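Local coordinates for putative major capsid protein (Cafeteriavirus-dependent mavirus, PDB 6G44) that forms the shell of a marine virophage as its double jelly-roll major capsid protein, probably assembling as trimers, at residues Q63-G66 against N67-G71; P497-L500 against L501-P504; Q16-Y19 against A20-W23; L381-S384 against N385-K389. All coordinates share one frame; numbering follows the deposited sequence.

Interaction 1 (Q63-G66 against N67-G71); sequences QPLG and NLTGG
Leu-65 and Thr-69 make a buried local contact on the inner side of a strand corner, bridged by a water where the chain leaves strand 58-66 and enters the short strand 68-69 of a jelly-roll sheet. The corner falls at Asn-67, whose backbone takes a positive phi of 58°, and the side chains of Leu-65 and Thr-69 are both directed into its inner side. They cross there at about a right angle: the hydroxyl OG1 of Thr-69 lies 3.5 Å from Leu-65 CB, and its methyl CG2 is 3.9 Å from Leu-65 CD1. Thr-69 OG1 stands beside its own backbone N (chi1 -66°), which turns the hydroxyl toward the water held inside the corner. That water donates to Leu-65 O at 2.8 Å and to Asn-67 O at 2.8 Å, and is bonded to Thr-69 OG1, also at 2.8 Å; with further acceptors nearby, its two protons must be shared out. The amide ND2 of Asn-272, on strand 258-273, bonds to both Gly-66 O and Thr-69 OG1, tying the two limbs of the corner to the neighbouring strand. Val-270 of the same strand packs against Leu-65 and Thr-69. Ahead of the corner, the amide of Gln-63 reaches forward to the next residue, NE2 bonding to Pro-64 O at 3.0 Å in an almost straight bond (177°). With no direct hydrogen bond joining them, the two limbs are linked indirectly, through the water and Asn-272, while the leucine and the threonine methyl supply the apolar packing.

Interaction 2 (P497-L500 against L501-P504); sequences PDQL and LRSP
Leu-501 continues the single helical turn begun at Pro-497, its N bonding to Pro-497 O at 2.8 Å almost head-on to the carbonyl. Its side chain lies back along the same carbonyl, CG 3.3 Å from Pro-497 O, and goes on to pack against Tyr-438 and Asn-439. Arg-502 follows with a longer bond from its N to Asp-498 O (3.2 Å, 146°). Its CG sits between the backbone N and the carbonyl carbon (chi1 86°), and a bend at chi3 folds the guanidinium back over the turn. One face of that group covers Asp-498 O, 3.6 Å from its plane, and Gln-499 CA, both toward the rim. The carboxylate of Asp-498 is not in contact with it, so any attraction acts at a distance. Ser-503 turns its hydroxyl back to the helix end, OG donating to Gln-499 O at 2.7 Å, while its N bonds to Leu-500 O (3.0 Å) from above the carbonyl plane. Thr-13 of the third subunit bonds to the same hydroxyl, and the backbone of Pro-504 also bonds to that subunit. The spacing of the backbone bonds falls from four residues to three, as is common in the last turn of an alpha-helix.

Interaction 3 (Q16-Y19 against A20-W23); sequences QAPY and AYNW
A short 3-10 turn in the N-terminal arm, between strands 12-16 and 29-34, brings Pro-18 and Tyr-19 against Tyr-21 and Asn-22. Two successive backbone bonds make the turn: Tyr-21 N to Pro-18 O at 3.0 Å and Asn-22 N to Tyr-19 O at 2.8 Å, each donor standing above the carbonyl plane. On one flank the ring of Pro-18 lies alongside that of Tyr-21 and points the same way, with CD 3.7 Å from Tyr-21 CD2. Ala-17 adds its methyl at the edge of the tyrosine ring, CB lying 4.4 Å from Tyr-21 CD2. The turn then tightens into an inverse gamma turn centred on Asn-22, closed by a weak bond of 3.0 Å from Trp-23 N to Tyr-21 O. On another flank Tyr-19 and Asn-22 run side by side, each with CG opposite its backbone N (chi1 -167° and 177°). Asn-22 CB sits over one face of the phenol ring near its rim, and ND2 comes 3.4 Å from Tyr-19 CE1, the amide and ring planes being 58° apart. The polar ends of these side chains serve the trimer interface: Tyr-19 OH bonds to Lys-513 O of the third subunit, and Asn-22 ND2 to Leu-514 O of the same subunit. Tyr-21 OH meets Trp-273 NE1 of the third subunit, while Leu-507 of the second subunit packs against Ala-17, Tyr-19 and Tyr-21.

Interaction 4 (L381-S384 against N385-K389); sequences LSSS and NGYNK. With SO4 (sulfate ion), chain Z.
Ser-382 O is gripped from opposite faces of its carbonyl plane by two backbone amides, Asn-385 N at 3.0 Å and Tyr-387 N at 3.0 Å. The bond from Tyr-387 is the straighter (164°), and Gly-386 N, the amide before Tyr-387, bonds to Ser-383 O at 3.0 Å. This is a Schellman motif ending helix 375-384, with Gly-386 as the C-prime residue at a positive phi of 105°. With OG on the side flanked by both its backbone neighbours (chi1 77°), Ser-384 donates back to Leu-381 O at 2.7 Å. Tyr-387 lays its CB 3.3 Å from Ser-382 OG, a hydroxyl also bonded to Val-425 O and Phe-427 N, and presents a ring edge to Ser-383 OG, which is bonded to Tyr-379 O. A water donating to Ser-383 O (2.8 Å) and Tyr-387 O (2.7 Å) spans the exit from the helix. The rotation of the Asn-385 amide is fixed from both ends, OD1 by Arg-429 and ND2 by Asp-432 and Phe-427 O. Beyond the turn Lys-389 NZ bonds to sulfate O3 at 2.9 Å and forms a salt bridge with Glu-150; Arg-390 of the same chain and, from the second subunit, Ser-172 also bond to the sulfate, probably from the crystallisation liquor.

In the fold
The four contacts lie apart within one chain; the trimer brings some of them near parts of other copies. Interactions 2 and 4 have centres about 27 Å apart and both touch the second subunit; interactions 1 and 4 lie on opposite sides of the chain's centre, their centres about 36 Å apart. Interaction 3, about 45 Å from interaction 1 between centres in the same chain, meets interaction 1 across the interface: Leu-68 packs on Trp-23 of the second subunit; Tyr-21 also bonds to Trp-273 of the third. Interaction 2 receives Thr-13 and Leu-15 of the third subunit, just ahead of that subunit's own 16-23 turn. The sulfate of interaction 4 sits at a subunit boundary.

Interaction 1 (Q63-G66 against N67-G71)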
ATOM      1  N   GLN C  63      12.528  35.791  12.041  1.00 13.50           N
ATOM      2  CA  GLN C  63      11.417  35.808  12.980  1.00 14.12           C
ATOM      3  C   GLN C  63      11.773  35.045  14.253  1.00 13.78           C
ATOM      4  O   GLN C  63      11.562  33.833  14.359  1.00 13.42           O
ATOM      5  CB  GLN C  63      10.137  35.249  12.344  1.00 15.02           C
ATOM      6  CG  GLN C  63       8.937  35.317  13.281  1.00 16.34           C
ATOM      7  CD  GLN C  63       8.658  36.750  13.680  1.00 18.01           C
ATOM      8  OE1 GLN C  63       8.182  37.537  12.860  1.00 21.20           O
ATOM      9  NE2 GLN C  63       8.956  37.105  14.933  1.00 18.42           N
ATOM     10  N   PRO C  64      12.282  35.753  15.270  1.00 12.62           N
ATOM     11  CA  PRO C  64      12.418  35.118  16.570  1.00 12.95           C
ATOM     12  C   PRO C  64      11.085  34.497  17.045  1.00 12.45           C
ATOM     13  O   PRO C  64      10.017  35.112  16.865  1.00 12.82           O
ATOM     14  CB  PRO C  64      12.841  36.285  17.468  1.00 12.62           C
ATOM     15  CG  PRO C  64      13.552  37.216  16.530  1.00 13.09           C
ATOM     16  CD  PRO C  64      12.706  37.183  15.306  1.00 12.96           C
ATOM     17  N   LEU C  65      11.177  33.314  17.666  1.00 12.24           N
ATOM     18  CA  LEU C  65      10.005  32.602  18.153  1.00 12.51           C
ATOM     19  C   LEU C  65      10.308  32.064  19.527  1.00 12.07           C
ATOM     20  O   LEU C  65      11.293  31.398  19.753  1.00 12.77           O
ATOM     21  CB  LEU C  65       9.612  31.457  17.198  1.00 12.22           C
ATOM     22  CG  LEU C  65       9.048  31.841  15.833  1.00 13.04           C
ATOM     23  CD1 LEU C  65       8.907  30.573  14.974  1.00 12.79           C
ATOM     24  CD2 LEU C  65       7.761  32.603  15.902  1.00 13.16           C
ATOM     25  N   GLY C  66       9.406  32.358  20.437  1.00 13.30           N
ATOM     26  CA  GLY C  66       9.559  31.914  21.799  1.00 13.16           C
ATOM     27  C   GLY C  66       9.078  30.491  22.009  1.00 12.62           C
ATOM     28  O   GLY C  66       8.373  29.920  21.153  1.00 13.30           O
ATOM     29  N   ASN C  67       9.501  29.924  23.122  1.00 12.40           N
ATOM     30  CA  ASN C  67       8.969  28.632  23.579  1.00 12.07           C
ATOM     31  C   ASN C  67       9.212  27.555  22.486  1.00 12.29           C
ATOM     32  O   ASN C  67      10.312  27.498  21.955  1.00 12.88           O
ATOM     33  CB  ASN C  67       7.522  28.802  24.056  1.00 12.20           C
ATOM     34  CG  ASN C  67       7.434  29.740  25.228  1.00 12.35           C
ATOM     35  OD1 ASN C  67       7.115  30.948  25.068  1.00 15.73           O
ATOM     36  ND2 ASN C  67       7.797  29.235  26.379  1.00 10.62           N
ATOM     37  N   LEU C  68       8.220  26.716  22.155  1.00 12.05           N
ATOM     38  CA  LEU C  68       8.472  25.603  21.230  1.00 11.76           C
ATOM     39  C   LEU C  68       8.048  25.917  19.815  1.00 11.04           C
ATOM     40  O   LEU C  68       6.998  26.492  19.590  1.00 11.46           O
ATOM     41  CB  LEU C  68       7.763  24.344  21.707  1.00 11.29           C
ATOM     42  CG  LEU C  68       8.179  23.847  23.092  1.00 11.87           C
ATOM     43  CD1 LEU C  68       7.457  22.538  23.435  1.00 12.65           C
ATOM     44  CD2 LEU C  68       9.677  23.706  23.266  1.00 12.83           C
ATOM     45  N   THR C  69       8.872  25.483  18.860  1.00 11.74           N
ATOM     46  CA  THR C  69       8.615  25.665  17.439  1.00 11.40           C
ATOM     47  C   THR C  69       8.652  24.306  16.745  1.00 10.69           C
ATOM     48  O   THR C  69       9.516  23.490  17.031  1.00 10.97           O
ATOM     49  CB  THR C  69       9.659  26.643  16.837  1.00 11.77           C
ATOM     50  OG1 THR C  69       9.429  27.940  17.434  1.00 12.10           O
ATOM     51  CG2 THR C  69       9.548  26.769  15.317  1.00 12.41           C
ATOM     52  N   GLY C  70       7.722  24.094  15.823  1.00 10.15           N
ATOM     53  CA  GLY C  70       7.676  22.862  15.057  1.00 10.19           C
ATOM     54  C   GLY C  70       8.988  22.479  14.412  1.00 10.49           C
ATOM     55  O   GLY C  70       9.668  23.330  13.814  1.00 11.45           O
ATOM     56  N   GLY C  71       9.298  21.181  14.435  1.00  9.84           N
ATOM     57  CA  GLY C  71      10.570  20.695  13.924  1.00  9.37           C
ATOM     58  C   GLY C  71      10.642  20.549  12.416  1.00  9.99           C
ATOM     59  O   GLY C  71      11.758  20.434  11.905  1.00 11.18           O
TER
HETATM   60  O   HOH W   1      11.122  28.607  19.547  1.00 12.40           O

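Interaction 2 (P497-L500 against L501-P504)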
ATOM      1  N   PRO C 497      37.976   3.128  15.744  1.00 16.53           N
ATOM      2  CA  PRO C 497      37.614   1.772  15.345  1.00 17.63           C
ATOM      3  C   PRO C 497      37.557   0.806  16.533  1.00 18.63           C
ATOM      4  O   PRO C 497      36.645  -0.016  16.624  1.00 19.82           O
ATOM      5  CB  PRO C 497      38.721   1.397  14.351  1.00 17.63           C
ATOM      6  CG  PRO C 497      39.166   2.680  13.768  1.00 17.45           C
ATOM      7  CD  PRO C 497      38.985   3.718  14.849  1.00 17.95           C
ATOM      8  N   ASP C 498      38.502   0.924  17.469  1.00 19.63           N
ATOM      9  CA  ASP C 498      38.481   0.061  18.625  1.00 21.00           C
ATOM     10  C   ASP C 498      37.208   0.214  19.451  1.00 19.24           C
ATOM     11  O   ASP C 498      36.658  -0.781  19.901  1.00 20.08           O
ATOM     12  CB  ASP C 498      39.731   0.265  19.505  1.00 22.86           C
ATOM     13  CG  ASP C 498      40.996  -0.295  18.878  1.00 26.97           C
ATOM     14  OD1 ASP C 498      40.926  -1.105  17.913  1.00 29.63           O
ATOM     15  OD2 ASP C 498      42.079   0.092  19.367  1.00 31.86           O
ATOM     16  N   GLN C 499      36.700   1.438  19.639  1.00 18.10           N
ATOM     17  CA  GLN C 499      35.454   1.579  20.383  0.50 18.11           C
ATOM     18  C   GLN C 499      34.294   0.922  19.653  1.00 17.77           C
ATOM     19  O   GLN C 499      33.464   0.283  20.279  1.00 18.04           O
ATOM     20  CB  GLN C 499      35.084   3.021  20.685  0.50 18.00           C
ATOM     21  CG  GLN C 499      33.916   3.035  21.657  0.50 18.45           C
ATOM     22  CD  GLN C 499      33.306   4.376  21.910  0.50 18.14           C
ATOM     23  OE1 GLN C 499      32.089   4.468  22.088  0.50 16.85           O
ATOM     24  NE2 GLN C 499      34.127   5.411  21.957  0.50 18.10           N
ATOM     25  N   LEU C 500      34.252   1.069  18.336  1.00 18.40           N
ATOM     26  CA  LEU C 500      33.161   0.474  17.566  1.00 17.83           C
ATOM     27  C   LEU C 500      33.260  -1.047  17.551  1.00 18.48           C
ATOM     28  O   LEU C 500      32.261  -1.715  17.813  1.00 18.07           O
ATOM     29  CB  LEU C 500      33.141   1.048  16.159  1.00 17.53           C
ATOM     30  CG  LEU C 500      32.916   2.557  16.098  1.00 16.75           C
ATOM     31  CD1 LEU C 500      32.959   3.021  14.651  1.00 17.13           C
ATOM     32  CD2 LEU C 500      31.626   2.978  16.777  1.00 16.70           C
ATOM     33  N   LEU C 501      34.469  -1.575  17.360  1.00 19.60           N
ATOM     34  CA  LEU C 501      34.699  -3.027  17.340  1.00 21.41           C
ATOM     35  C   LEU C 501      34.224  -3.712  18.624  1.00 22.18           C
ATOM     36  O   LEU C 501      33.761  -4.846  18.567  1.00 24.18           O
ATOM     37  CB  LEU C 501      36.180  -3.358  17.088  1.00 21.80           C
ATOM     38  CG  LEU C 501      36.683  -3.126  15.661  1.00 22.68           C
ATOM     39  CD1 LEU C 501      38.199  -3.040  15.629  1.00 23.48           C
ATOM     40  CD2 LEU C 501      36.196  -4.235  14.732  1.00 24.51           C
ATOM     41  N   ARG C 502      34.339  -3.033  19.772  1.00 22.46           N
ATOM     42  CA  ARG C 502      33.938  -3.605  21.057  1.00 23.87           C
ATOM     43  C   ARG C 502      32.505  -3.258  21.483  1.00 22.31           C
ATOM     44  O   ARG C 502      32.091  -3.617  22.588  1.00 22.88           O
ATOM     45  CB  ARG C 502      34.949  -3.224  22.164  1.00 28.03           C
ATOM     46  CG  ARG C 502      34.753  -1.881  22.879  1.00 31.81           C
ATOM     47  CD  ARG C 502      35.731  -1.686  24.048  1.00 36.01           C
ATOM     48  NE  ARG C 502      37.017  -1.161  23.587  1.00 39.42           N
ATOM     49  CZ  ARG C 502      37.375   0.126  23.538  1.00 39.47           C
ATOM     50  NH1 ARG C 502      38.577   0.442  23.062  1.00 43.84           N
ATOM     51  NH2 ARG C 502      36.572   1.104  23.956  1.00 43.31           N
ATOM     52  N   SER C 503      31.743  -2.576  20.624  1.00 20.13           N
ATOM     53  CA  SER C 503      30.399  -2.117  20.998  1.00 20.13           C
ATOM     54  C   SER C 503      29.428  -3.299  20.923  1.00 19.92           C
ATOM     55  O   SER C 503      29.594  -4.168  20.065  1.00 20.32           O
ATOM     56  CB  SER C 503      29.932  -0.987  20.083  1.00 19.04           C
ATOM     57  OG  SER C 503      30.718   0.181  20.300  1.00 19.56           O
ATOM     58  N   PRO C 504      28.432  -3.331  21.815  1.00 21.05           N
ATOM     59  CA  PRO C 504      27.461  -4.426  21.772  1.00 21.07           C
ATOM     60  C   PRO C 504      26.606  -4.395  20.516  1.00 21.64           C
ATOM     61  O   PRO C 504      26.283  -3.318  20.014  1.00 20.64           O
ATOM     62  CB  PRO C 504      26.583  -4.178  22.991  1.00 21.86           C
ATOM     63  CG  PRO C 504      26.783  -2.757  23.356  1.00 22.44           C
ATOM     64  CD  PRO C 504      28.168  -2.390  22.914  1.00 21.55           C
TER

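Interaction 3 (Q16-Y19 against A20-W23)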
ATOM      1  N   GLN C  16       0.113 -20.456  20.072  1.00 19.34           N
ATOM      2  CA  GLN C  16      -0.213 -19.207  19.411  1.00 20.40           C
ATOM      3  C   GLN C  16      -1.731 -19.048  19.485  1.00 18.68           C
ATOM      4  O   GLN C  16      -2.447 -19.976  19.157  1.00 17.03           O
ATOM      5  CB  GLN C  16       0.255 -19.224  17.960  1.00 23.09           C
ATOM      6  CG  GLN C  16      -0.030 -17.956  17.160  1.00 26.48           C
ATOM      7  CD  GLN C  16       0.705 -16.756  17.694  1.00 30.47           C
ATOM      8  OE1 GLN C  16       1.922 -16.791  17.828  1.00 32.60           O
ATOM      9  NE2 GLN C  16      -0.035 -15.689  18.033  1.00 34.18           N
ATOM     10  N   ALA C  17      -2.199 -17.892  19.957  1.00 18.19           N
ATOM     11  CA  ALA C  17      -3.631 -17.644  20.181  1.00 17.96           C
ATOM     12  C   ALA C  17      -3.923 -16.210  19.811  1.00 17.85           C
ATOM     13  O   ALA C  17      -3.060 -15.351  19.935  1.00 17.29           O
ATOM     14  CB  ALA C  17      -3.970 -17.884  21.640  1.00 18.90           C
ATOM     15  N   PRO C  18      -5.162 -15.931  19.374  1.00 17.04           N
ATOM     16  CA  PRO C  18      -5.466 -14.573  18.940  1.00 17.33           C
ATOM     17  C   PRO C  18      -5.457 -13.616  20.124  1.00 16.05           C
ATOM     18  O   PRO C  18      -5.760 -14.008  21.252  1.00 16.10           O
ATOM     19  CB  PRO C  18      -6.875 -14.682  18.330  1.00 18.73           C
ATOM     20  CG  PRO C  18      -7.407 -15.998  18.728  1.00 19.65           C
ATOM     21  CD  PRO C  18      -6.258 -16.881  19.124  1.00 18.22           C
ATOM     22  N   TYR C  19      -5.072 -12.374  19.841  1.00 15.81           N
ATOM     23  CA  TYR C  19      -5.020 -11.334  20.855  1.00 16.41           C
ATOM     24  C   TYR C  19      -6.399 -11.037  21.453  1.00 16.82           C
ATOM     25  O   TYR C  19      -6.468 -10.536  22.573  1.00 18.29           O
ATOM     26  CB  TYR C  19      -4.360 -10.092  20.270  1.00 17.02           C
ATOM     27  CG  TYR C  19      -3.953  -9.025  21.249  1.00 17.63           C
ATOM     28  CD1 TYR C  19      -2.875  -9.196  22.106  1.00 17.56           C
ATOM     29  CD2 TYR C  19      -4.639  -7.819  21.293  1.00 18.23           C
ATOM     30  CE1 TYR C  19      -2.502  -8.191  22.985  1.00 19.17           C
ATOM     31  CE2 TYR C  19      -4.267  -6.817  22.153  1.00 19.13           C
ATOM     32  CZ  TYR C  19      -3.202  -7.010  22.994  1.00 20.07           C
ATOM     33  OH  TYR C  19      -2.813  -6.031  23.862  1.00 23.80           O
ATOM     34  N   ALA C  20      -7.457 -11.409  20.741  1.00 17.29           N
ATOM     35  CA  ALA C  20      -8.833 -11.349  21.261  1.00 18.32           C
ATOM     36  C   ALA C  20      -9.007 -12.109  22.561  1.00 19.28           C
ATOM     37  O   ALA C  20      -9.877 -11.763  23.343  1.00 21.21           O
ATOM     38  CB  ALA C  20      -9.813 -11.872  20.236  1.00 19.27           C
ATOM     39  N   TYR C  21      -8.202 -13.147  22.790  1.00 16.68           N
ATOM     40  CA  TYR C  21      -8.260 -13.895  24.032  1.00 16.69           C
ATOM     41  C   TYR C  21      -7.455 -13.274  25.157  1.00 17.21           C
ATOM     42  O   TYR C  21      -7.472 -13.787  26.274  1.00 18.46           O
ATOM     43  CB  TYR C  21      -7.828 -15.351  23.819  1.00 16.68           C
ATOM     44  CG  TYR C  21      -8.789 -16.236  23.046  1.00 16.10           C
ATOM     45  CD1 TYR C  21     -10.178 -16.136  23.190  1.00 16.37           C
ATOM     46  CD2 TYR C  21      -8.313 -17.210  22.177  1.00 16.58           C
ATOM     47  CE1 TYR C  21     -11.024 -16.976  22.508  1.00 16.88           C
ATOM     48  CE2 TYR C  21      -9.170 -18.072  21.494  1.00 18.01           C
ATOM     49  CZ  TYR C  21     -10.536 -17.935  21.658  1.00 16.86           C
ATOM     50  OH  TYR C  21     -11.382 -18.768  20.977  1.00 17.60           O
ATOM     51  N   ASN C  22      -6.742 -12.175  24.873  1.00 16.89           N
ATOM     52  CA  ASN C  22      -6.143 -11.342  25.920  1.00 16.70           C
ATOM     53  C   ASN C  22      -7.256 -10.419  26.388  1.00 16.60           C
ATOM     54  O   ASN C  22      -7.341  -9.233  26.035  1.00 16.50           O
ATOM     55  CB  ASN C  22      -4.939 -10.540  25.406  1.00 18.06           C
ATOM     56  CG  ASN C  22      -4.355  -9.618  26.470  1.00 18.22           C
ATOM     57  OD1 ASN C  22      -4.302  -9.964  27.644  1.00 20.29           O
ATOM     58  ND2 ASN C  22      -3.935  -8.426  26.061  1.00 18.65           N
ATOM     59  N   TRP C  23      -8.157 -10.988  27.193  1.00 14.98           N
ATOM     60  CA  TRP C  23      -9.379 -10.297  27.523  1.00 13.83           C
ATOM     61  C   TRP C  23      -9.052  -8.974  28.179  1.00 13.60           C
ATOM     62  O   TRP C  23      -8.232  -8.960  29.107  1.00 13.98           O
ATOM     63  CB  TRP C  23     -10.223 -11.118  28.514  1.00 14.21           C
ATOM     64  CG  TRP C  23     -10.557 -12.504  28.066  1.00 14.26           C
ATOM     65  CD1 TRP C  23      -9.928 -13.652  28.455  1.00 14.17           C
ATOM     66  CD2 TRP C  23     -11.606 -12.910  27.170  1.00 14.01           C
ATOM     67  NE1 TRP C  23     -10.495 -14.737  27.848  1.00 14.07           N
ATOM     68  CE2 TRP C  23     -11.528 -14.320  27.055  1.00 14.22           C
ATOM     69  CE3 TRP C  23     -12.585 -12.228  26.445  1.00 14.32           C
ATOM     70  CZ2 TRP C  23     -12.395 -15.047  26.261  1.00 14.53           C
ATOM     71  CZ3 TRP C  23     -13.464 -12.954  25.666  1.00 14.51           C
ATOM     72  CH2 TRP C  23     -13.364 -14.353  25.576  1.00 14.18           C
TER

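Interaction 4 (L381-S384 against N385-K389)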
ATOM      1  N   LEU C 381      21.473  -4.278  -4.599  1.00 10.32           N
ATOM      2  CA  LEU C 381      22.315  -3.548  -3.636  1.00 10.18           C
ATOM      3  C   LEU C 381      21.645  -2.217  -3.260  1.00 10.45           C
ATOM      4  O   LEU C 381      21.486  -1.863  -2.081  1.00 10.20           O
ATOM      5  CB  LEU C 381      23.696  -3.297  -4.242  1.00 10.79           C
ATOM      6  CG  LEU C 381      24.620  -2.290  -3.568  1.00 11.18           C
ATOM      7  CD1 LEU C 381      24.930  -2.687  -2.123  1.00 11.33           C
ATOM      8  CD2 LEU C 381      25.913  -2.099  -4.368  1.00 11.37           C
ATOM      9  N   SER C 382      21.270  -1.448  -4.275  1.00  9.34           N
ATOM     10  CA  SER C 382      20.675  -0.143  -3.986  1.00  9.41           C
ATOM     11  C   SER C 382      19.368  -0.290  -3.200  1.00  9.79           C
ATOM     12  O   SER C 382      19.125   0.451  -2.234  1.00  9.58           O
ATOM     13  CB  SER C 382      20.463   0.679  -5.269  1.00  9.40           C
ATOM     14  OG  SER C 382      20.318   2.053  -4.929  1.00  9.22           O
ATOM     15  N   SER C 383      18.550  -1.268  -3.600  1.00 10.01           N
ATOM     16  CA  SER C 383      17.267  -1.545  -2.935  1.00 10.17           C
ATOM     17  C   SER C 383      17.446  -1.998  -1.490  1.00 10.71           C
ATOM     18  O   SER C 383      16.611  -1.655  -0.630  1.00 11.07           O
ATOM     19  CB  SER C 383      16.480  -2.579  -3.724  1.00 10.43           C
ATOM     20  OG  SER C 383      16.152  -2.090  -5.017  1.00 11.53           O
ATOM     21  N   SER C 384      18.554  -2.682  -1.191  1.00 10.47           N
ATOM     22  CA  SER C 384      18.837  -3.095   0.194  1.00 10.72           C
ATOM     23  C   SER C 384      19.091  -1.915   1.117  1.00 10.97           C
ATOM     24  O   SER C 384      18.996  -2.047   2.336  1.00 12.84           O
ATOM     25  CB  SER C 384      20.014  -4.082   0.252  1.00 11.36           C
ATOM     26  OG  SER C 384      21.260  -3.436   0.111  1.00 11.82           O
ATOM     27  N   ASN C 385      19.412  -0.774   0.517  1.00 10.23           N
ATOM     28  CA  ASN C 385      19.673   0.481   1.194  1.00 10.73           C
ATOM     29  C   ASN C 385      18.577   1.502   0.929  1.00 11.41           C
ATOM     30  O   ASN C 385      18.787   2.726   1.096  1.00 13.67           O
ATOM     31  CB  ASN C 385      21.056   0.978   0.767  1.00 11.05           C
ATOM     32  CG  ASN C 385      22.140   0.083   1.289  1.00 10.86           C
ATOM     33  OD1 ASN C 385      22.127  -0.279   2.487  1.00 12.19           O
ATOM     34  ND2 ASN C 385      23.061  -0.362   0.403  1.00 11.11           N
ATOM     35  N   GLY C 386      17.407   1.022   0.517  1.00 10.41           N
ATOM     36  CA  GLY C 386      16.204   1.831   0.443  1.00 10.58           C
ATOM     37  C   GLY C 386      15.750   2.265  -0.930  1.00 10.67           C
ATOM     38  O   GLY C 386      14.660   2.839  -1.035  1.00 10.54           O
ATOM     39  N   TYR C 387      16.510   1.992  -2.001  1.00 10.25           N
ATOM     40  CA  TYR C 387      16.081   2.408  -3.337  1.00 10.27           C
ATOM     41  C   TYR C 387      14.657   1.936  -3.586  1.00 10.12           C
ATOM     42  O   TYR C 387      14.368   0.763  -3.409  1.00 11.75           O
ATOM     43  CB  TYR C 387      17.028   1.883  -4.404  1.00 10.20           C
ATOM     44  CG  TYR C 387      16.715   2.436  -5.761  1.00  9.78           C
ATOM     45  CD1 TYR C 387      17.208   3.689  -6.163  1.00 10.30           C
ATOM     46  CD2 TYR C 387      15.940   1.713  -6.661  1.00  9.87           C
ATOM     47  CE1 TYR C 387      16.885   4.242  -7.392  1.00 10.06           C
ATOM     48  CE2 TYR C 387      15.628   2.233  -7.901  1.00 10.09           C
ATOM     49  CZ  TYR C 387      16.127   3.478  -8.285  1.00 10.29           C
ATOM     50  OH  TYR C 387      15.818   3.994  -9.538  1.00 10.44           O
ATOM     51  N   ASN C 388      13.806   2.858  -4.030  1.00 10.31           N
ATOM     52  CA  ASN C 388      12.342   2.682  -3.947  1.00 11.00           C
ATOM     53  C   ASN C 388      11.607   2.687  -5.273  1.00 11.45           C
ATOM     54  O   ASN C 388      10.382   2.769  -5.285  1.00 13.28           O
ATOM     55  CB  ASN C 388      11.736   3.714  -2.978  1.00 11.85           C
ATOM     56  CG  ASN C 388      11.934   5.134  -3.441  1.00 12.63           C
ATOM     57  OD1 ASN C 388      12.201   5.395  -4.619  1.00 13.19           O
ATOM     58  ND2 ASN C 388      11.832   6.086  -2.495  1.00 12.60           N
ATOM     59  N   LYS C 389      12.316   2.544  -6.386  1.00  9.61           N
ATOM     60  CA  LYS C 389      11.714   2.524  -7.714  1.00  9.91           C
ATOM     61  C   LYS C 389      11.933   1.201  -8.436  1.00  9.73           C
ATOM     62  O   LYS C 389      12.805   0.417  -8.075  1.00 10.13           O
ATOM     63  CB  LYS C 389      12.236   3.667  -8.587  1.00 10.53           C
ATOM     64  CG  LYS C 389      11.992   5.048  -8.000  1.00 11.09           C
ATOM     65  CD  LYS C 389      10.529   5.317  -7.704  1.00 11.31           C
ATOM     66  CE  LYS C 389       9.681   5.398  -8.963  1.00 12.11           C
ATOM     67  NZ  LYS C 389       8.235   5.471  -8.646  1.00 12.03           N
TER
HETATM   68  S   SO4 Z 601       7.408   1.859  -8.748  1.00 11.97           S
HETATM   69  O1  SO4 Z 601       8.434   2.281  -9.688  1.00 11.62           O
HETATM   70  O2  SO4 Z 601       6.147   1.649  -9.441  1.00 12.30           O
HETATM   71  O3  SO4 Z 601       7.236   2.927  -7.712  1.00 13.68           O
HETATM   72  O4  SO4 Z 601       7.849   0.611  -8.069  1.00 12.79           O
HETATM   73  O   HOH W   2      13.970  -0.866  -1.249  1.00 18.86           O
HETATM   74  O   HOH W   3      13.103  -1.011  -5.190  1.00 22.55           O